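Local coordinates for tailspike protein (Siphovirus 9NA, PDB 3RIQ), which binds the lipopolysaccharide receptor on Salmonella and cleaves it as an endorhamnosidase, forming a trimer of right-handed beta-helices, at the interface of chains A and B. Numbering follows the deposited sequence. Chains: chain A/B, Tailspike protein.

Contact 1: the interface of chains A and B. Residues chain A 489, 495-497; chain B 485, 487, 500.
A:Met497 and B:Pro500 meet through their backbones where strand 497-500 of one chain approaches that of the next. The backbone N of A:Met497 donates a hydrogen bond of 3.0 Å to the carbonyl O of B:Pro500, nearly straight at the hydrogen (165°). The donor stands above the carbonyl plane, 44° out of it, so the bond does not use a lone pair in that plane. Water 1 reinforces the pairing, its O lying 2.7 Å from the carbonyl O of A:Met497 and 3.1 Å from the carbonyl O of B:Pro500. The proline carbonyl thus has both a direct and a water-mediated link to the same residue of the other chain.

Apolar contacts flank this pairing. The A:Met497 side chain leaves with CG anti to the backbone N, runs on extended and then bends at chi3 (-82°), which brings its terminal methyl to B:Leu487. There CE meets the CD2 branch at 3.3 Å, a tight approach, and also packs near CB, the two side chains crossing obliquely. Nearer the backbone, CB of A:Met497 rests 4.0 Å from CG of the B:Pro500 ring. A:Leu489 comes to the same ring carbon with its CD1 branch, 3.8 Å from CG of B:Pro500, the two side chains crossing at about a right angle. The proline ring is therefore touched by both A:Leu489 and A:Met497.

Further contacts pair carbon with backbone oxygen. CD1 of A:Leu489 lies 3.2 Å from the carbonyl O of B:Gly485, while the carbonyl O of A:Lys495 approaches CA of B:Gly485 at 3.4 Å. B:Gly485 thus fits between the leucine branch and the lysine backbone. Together, these interactions join strand 497-500 of chain A to the corresponding strand of chain B and pack aliphatic groups beside the junction, probably helping to hold the C-terminal part of the tailspike trimer together.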
loop_
_atom_site.group_PDB
_atom_site.type_symbol
_atom_site.label_atom_id
_atom_site.label_comp_id
_atom_site.label_asym_id
_atom_site.label_seq_id
_atom_site.Cartn_x
_atom_site.Cartn_y
_atom_site.Cartn_z
ATOM N N LEU A 489 21.244 -3.174 -41.175
ATOM C CA LEU A 489 21.426 -1.810 -41.689
ATOM C C LEU A 489 22.714 -1.220 -41.136
ATOM O O LEU A 489 22.990 -1.328 -39.930
ATOM C CB LEU A 489 20.265 -0.884 -41.304
ATOM C CG LEU A 489 18.847 -1.194 -41.798
ATOM C CD1 LEU A 489 18.686 -1.042 -43.304
ATOM C CD2 LEU A 489 18.429 -2.560 -41.366
ATOM N N LYS A 495 26.083 2.342 -44.477
ATOM C CA LYS A 495 24.762 2.977 -44.639
ATOM C C LYS A 495 23.823 2.209 -45.566
ATOM O O LYS A 495 22.825 2.765 -46.040
ATOM C CB LYS A 495 24.871 4.454 -45.054
ATOM C CG LYS A 495 25.893 5.234 -44.206
ATOM C CD LYS A 495 26.051 6.654 -44.681
ATOM C CE LYS A 495 27.132 7.337 -43.861
ATOM N NZ LYS A 495 27.488 8.673 -44.408
ATOM N N HIS A 496 24.090 0.917 -45.744
ATOM C CA HIS A 496 23.337 0.125 -46.720
ATOM C C HIS A 496 22.500 -0.926 -45.991
ATOM O O HIS A 496 22.757 -1.269 -44.818
ATOM C CB HIS A 496 24.304 -0.630 -47.630
ATOM C CG HIS A 496 25.134 -1.640 -46.902
ATOM N ND1 HIS A 496 25.974 -1.290 -45.861
ATOM C CD2 HIS A 496 25.233 -2.989 -47.028
ATOM C CE1 HIS A 496 26.569 -2.376 -45.392
ATOM N NE2 HIS A 496 26.141 -3.417 -46.085
ATOM N N MET A 497 21.507 -1.465 -46.684
ATOM C CA MET A 497 20.836 -2.678 -46.206
ATOM C C MET A 497 21.561 -3.944 -46.697
ATOM O O MET A 497 21.821 -4.079 -47.914
ATOM C CB MET A 497 19.383 -2.695 -46.675
ATOM C CG MET A 497 18.544 -3.877 -46.200
ATOM S SD MET A 497 16.870 -3.814 -46.936
ATOM C CE MET A 497 16.063 -2.702 -45.878
ATOM N N GLY B 485 21.087 4.768 -43.093
ATOM C CA GLY B 485 20.678 3.415 -43.465
ATOM C C GLY B 485 19.192 3.167 -43.280
ATOM O O GLY B 485 18.793 2.137 -42.755
ATOM N N LEU B 487 15.558 2.210 -43.873
ATOM C CA LEU B 487 14.551 1.578 -44.698
ATOM C C LEU B 487 13.225 2.236 -44.457
ATOM O O LEU B 487 12.936 2.656 -43.320
ATOM C CB LEU B 487 14.498 0.073 -44.475
ATOM C CG LEU B 487 13.684 -0.590 -43.403
ATOM C CD1 LEU B 487 12.180 -0.509 -43.619
ATOM C CD2 LEU B 487 14.090 -2.054 -43.269
ATOM N N PRO B 500 18.049 1.418 -48.517
ATOM C CA PRO B 500 19.281 2.232 -48.480
ATOM C C PRO B 500 20.420 1.462 -49.124
ATOM O O PRO B 500 20.538 0.235 -48.940
ATOM C CB PRO B 500 19.508 2.470 -46.977
ATOM C CG PRO B 500 18.831 1.268 -46.325
ATOM C CD PRO B 500 17.647 0.934 -47.180
HETATM O O HOH W 1 21.656 -2.447 -50.105
#

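Contact 2: the interface of chains A and B. Residues chain A 427-428, 430; chain B 430-432, 439-441.
A:Gly427 and A:Ile430 form parallel beta bridges with B:Val432 and B:Leu441, respectively, so a short stretch of chain A passes from one strand of chain B (430-433) to another (438-444), with the N of A:Ile430 giving a 2.9 Å hydrogen bond, nearly straight and in the carbonyl plane, to the carbonyl O of B:Thr440. The A:Ile430 side chain occupies the region between the two strands of chain B and reaches them with different branches. Its CG2, anti to the backbone N, approaches CD1 of B:Leu441 at 3.4 Å, closer than usual for two methyl groups; the side chains cross at a slant. The longer branch, with CG1 beside the backbone N (chi1 -59°) and the chain extended beyond it (chi2 164°), carries CD1 the other way, to 4.0 Å from CG1 of B:Val432, which it meets at about a right angle. The same CD1 also lies 4.2 Å from CG2 of B:Ile430. The same residue thus contributes CD1 in one chain and CG2 in the other, consistent with an interface that is not an exact two-fold.

On the glycine side, the backbone of chain A is what chain B touches. CB of B:Val432 packs against the carbonyl oxygens of both A:Gly427 and A:Gly428. The terminal methyl CE of B:Met439 comes to 3.3 Å from the O of A:Gly428. Beside the strand pairing, water 2 joins the chains, its O 2.8 Å from the carbonyl O of A:Ile430 and 2.7 Å from the hydroxyl OG1 of B:Thr440.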
loop_
_atom_site.group_PDB
_atom_site.type_symbol
_atom_site.label_atom_id
_atom_site.label_comp_id
_atom_site.label_asym_id
_atom_site.label_seq_id
_atom_site.Cartn_x
_atom_site.Cartn_y
_atom_site.Cartn_z
ATOM N N GLY A 427 1.010 1.411 -23.635
ATOM C CA GLY A 427 1.711 2.665 -23.314
ATOM C C GLY A 427 1.929 3.471 -24.576
ATOM O O GLY A 427 1.241 3.257 -25.578
ATOM N N GLY A 428 2.833 4.438 -24.490
ATOM C CA GLY A 428 3.110 5.360 -25.607
ATOM C C GLY A 428 4.414 5.047 -26.330
ATOM O O GLY A 428 4.686 3.899 -26.645
ATOM N N ILE A 430 8.183 4.098 -26.968
ATOM C CA ILE A 430 9.026 3.171 -26.221
ATOM C C ILE A 430 10.471 3.677 -26.281
ATOM O O ILE A 430 10.991 3.896 -27.388
ATOM C CB ILE A 430 8.936 1.757 -26.780
ATOM C CG1 ILE A 430 7.503 1.234 -26.736
ATOM C CG2 ILE A 430 9.837 0.833 -26.006
ATOM C CD1 ILE A 430 7.254 0.003 -27.605
ATOM N N ILE B 430 2.541 -6.307 -27.655
ATOM C CA ILE B 430 2.782 -4.904 -27.336
ATOM C C ILE B 430 1.832 -4.048 -28.180
ATOM O O ILE B 430 1.825 -4.187 -29.414
ATOM C CB ILE B 430 4.229 -4.509 -27.602
ATOM C CG1 ILE B 430 5.195 -5.354 -26.777
ATOM C CG2 ILE B 430 4.437 -3.052 -27.290
ATOM C CD1 ILE B 430 6.646 -5.295 -27.248
ATOM N N ASN B 431 1.035 -3.196 -27.525
ATOM C CA ASN B 431 0.034 -2.376 -28.189
ATOM C C ASN B 431 0.160 -0.947 -27.665
ATOM O O ASN B 431 -0.346 -0.620 -26.574
ATOM C CB ASN B 431 -1.368 -2.939 -27.935
ATOM C CG ASN B 431 -2.496 -1.900 -28.159
ATOM O OD1 ASN B 431 -2.359 -0.962 -28.958
ATOM N ND2 ASN B 431 -3.614 -2.076 -27.431
ATOM N N VAL B 432 0.905 -0.133 -28.403
ATOM C CA VAL B 432 1.180 1.238 -27.967
ATOM C C VAL B 432 0.437 2.224 -28.855
ATOM O O VAL B 432 0.107 1.922 -30.028
ATOM C CB VAL B 432 2.732 1.536 -27.899
ATOM C CG1 VAL B 432 3.421 0.674 -26.791
ATOM C CG2 VAL B 432 3.421 1.352 -29.258
ATOM N N MET B 439 4.996 7.992 -33.934
ATOM C CA MET B 439 5.497 7.491 -32.656
ATOM C C MET B 439 6.621 6.517 -32.921
ATOM O O MET B 439 6.807 6.075 -34.069
ATOM C CB MET B 439 4.376 6.891 -31.791
ATOM C CG MET B 439 3.893 5.501 -32.219
ATOM S SD MET B 439 2.516 4.959 -31.143
ATOM C CE MET B 439 3.339 4.798 -29.540
ATOM N N THR B 440 7.394 6.211 -31.871
ATOM C CA THR B 440 8.659 5.517 -32.039
ATOM C C THR B 440 8.947 4.445 -31.001
ATOM O O THR B 440 8.487 4.533 -29.861
ATOM C CB THR B 440 9.856 6.500 -31.995
ATOM O OG1 THR B 440 9.742 7.355 -30.852
ATOM C CG2 THR B 440 9.958 7.347 -33.281
ATOM N N LEU B 441 9.717 3.438 -31.422
ATOM C CA LEU B 441 10.515 2.595 -30.525
ATOM C C LEU B 441 11.972 2.990 -30.721
ATOM O O LEU B 441 12.496 2.894 -31.853
ATOM C CB LEU B 441 10.376 1.098 -30.895
ATOM C CG LEU B 441 11.517 0.181 -30.355
ATOM C CD1 LEU B 441 11.458 0.045 -28.857
ATOM C CD2 LEU B 441 11.454 -1.189 -31.005
HETATM O O HOH W 2 10.961 6.362 -28.647
#

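The centres of the C-alpha atoms of contact 1 and contact 2 lie about 23 Å apart in the C-terminal part of the tailspike, and the two share no residues. Contact 2 uses strands 425-427, 430-433 and 438-444, whereas contact 1 draws on the later strands 486-489 and 497-500. The two patches therefore lie at different levels of the chain. Repeated around the three chains of the assembly, the pair would tie neighbouring subunits at successive levels, so that the bonds between them are spread along the spike.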